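Local structure of putative NADP oxidoreductase BF3122 (Bacteroides fragilis, 3D1L) at the interface of chains A and B. The protein probably acts as an NADP-dependent oxidoreductase, pairing a Rossmann-type nucleotide-binding domain with a helical C-terminal domain. Coordinates in Å, arbitrary orientation; residue numbers count along the deposited sequence, not the author numbering. Chains: chain A/B, Putative NADP oxidoreductase BF3122.

The interface of chains A and B. Residues chain A 180, 184-185, 188, 258; chain B 188, 191, 258.
A:Phe184 and B:Leu258 meet in the apolar core of a two-fold symmetric helix-to-helix interface, where helices 168-198 and 249-264 of both chains pack together and join the two copies of the assembly. The leucine lays its CB over one face of the phenylalanine ring, displaced toward the rim and 3.8 Å from the ring centroid, a CH-pi contact, while its CD1 methyl lies against CG and CD2 of the same ring. The other branch, CD2, turns to the methyl CE of selenomethionine A:Met188, so one forked side chain serves two partners. B:Met188, also selenomethionine, starts against the chain A helix backbone, its CB 3.4 Å from the carbonyl O of A:Phe180. Its selenium comes to 3.6 Å from CB of A:Phe184. Bends at chi2 and chi3 (-60° and 97°) swing CE round to CD2 of A:Leu258, the twin of the A:Met188–B:Leu258 contact. Methionine's flexible, unbranched side chain suits a place where it must bend between A:Phe184 and A:Leu258. The short A:Thr185 lets B:Met188 pass close by in the opposite direction: OG1, anti to the carbonyl carbon, faces CB of B:Met188 at 3.6 Å. A weak hydrogen bond from OG1 to O of A:Phe180 may help orient this hydroxyl at the margin of the patch. A:Phe180 extends the core, its broad ring flanked from opposite sides. CD1 of B:Leu191 lies above the rim, 3.8 Å from CE1; on the other face the A:Phe184 ring stands nearly perpendicular, its CE2 offset toward the rim. Repeated with the chains exchanged, this interlocked packing probably stabilises a dimer built through the C-terminal helices and fixes how its two subunits are set against each other.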
# COMPACT_ATOMS: atom_id res chain seq x y z
N PHE A 180 10.63 -1.12 -2.11
CA PHE A 180 9.88 -0.07 -1.43
C PHE A 180 8.55 -0.58 -0.91
O PHE A 180 8.24 -0.42 0.28
CB PHE A 180 9.68 1.15 -2.34
CG PHE A 180 10.93 1.97 -2.50
CD1 PHE A 180 11.21 2.99 -1.60
CD2 PHE A 180 11.84 1.70 -3.52
CE1 PHE A 180 12.38 3.75 -1.72
CE2 PHE A 180 13.00 2.46 -3.65
CZ PHE A 180 13.27 3.48 -2.76
N PHE A 184 10.45 -2.33 2.58
CA PHE A 184 10.52 -1.08 3.33
C PHE A 184 9.21 -0.84 4.09
O PHE A 184 9.22 -0.32 5.20
CB PHE A 184 10.89 0.11 2.42
CG PHE A 184 12.32 0.07 1.87
CD1 PHE A 184 13.28 -0.82 2.38
CD2 PHE A 184 12.70 0.93 0.86
CE1 PHE A 184 14.59 -0.85 1.86
CE2 PHE A 184 14.00 0.92 0.35
CZ PHE A 184 14.95 0.02 0.86
N THR A 185 8.09 -1.24 3.50
CA THR A 185 6.78 -1.18 4.16
C THR A 185 6.69 -2.10 5.40
O THR A 185 6.28 -1.66 6.48
CB THR A 185 5.67 -1.54 3.16
OG1 THR A 185 5.49 -0.45 2.26
CG2 THR A 185 4.38 -1.75 3.88
N MSE A 188 8.48 -0.70 8.22
CA MSE A 188 7.74 0.34 8.93
C MSE A 188 6.89 -0.31 10.00
O MSE A 188 6.86 0.18 11.14
CB MSE A 188 6.89 1.22 8.00
CG MSE A 188 7.68 2.03 6.95
SE MSE A 188 9.04 3.19 7.76
CE MSE A 188 10.51 2.02 7.66
N LEU A 258 12.16 10.70 6.36
CA LEU A 258 10.87 10.30 5.75
C LEU A 258 9.87 11.44 5.75
O LEU A 258 9.14 11.65 4.77
CB LEU A 258 10.30 9.06 6.42
CG LEU A 258 11.09 7.79 6.11
CD1 LEU A 258 10.85 6.70 7.13
CD2 LEU A 258 10.74 7.31 4.69
N MSE B 188 6.10 4.94 1.16
CA MSE B 188 6.81 3.89 0.39
C MSE B 188 6.08 3.53 -0.90
O MSE B 188 6.72 3.28 -1.94
CB MSE B 188 7.04 2.62 1.24
CG MSE B 188 7.81 2.81 2.54
SE MSE B 188 9.58 3.51 2.18
CE MSE B 188 9.36 5.37 2.45
N LEU B 191 6.67 6.54 -3.41
CA LEU B 191 7.98 6.46 -4.03
C LEU B 191 8.02 5.38 -5.11
O LEU B 191 8.48 5.64 -6.21
CB LEU B 191 9.07 6.19 -3.00
CG LEU B 191 9.32 7.32 -1.98
CD1 LEU B 191 10.38 6.87 -1.00
CD2 LEU B 191 9.72 8.61 -2.70
N LEU B 258 17.24 2.70 5.14
CA LEU B 258 16.21 1.68 5.36
C LEU B 258 16.80 0.26 5.26
O LEU B 258 16.49 -0.61 6.07
CB LEU B 258 15.01 1.87 4.40
CG LEU B 258 14.13 3.10 4.69
CD1 LEU B 258 13.29 3.56 3.47
CD2 LEU B 258 13.21 2.88 5.91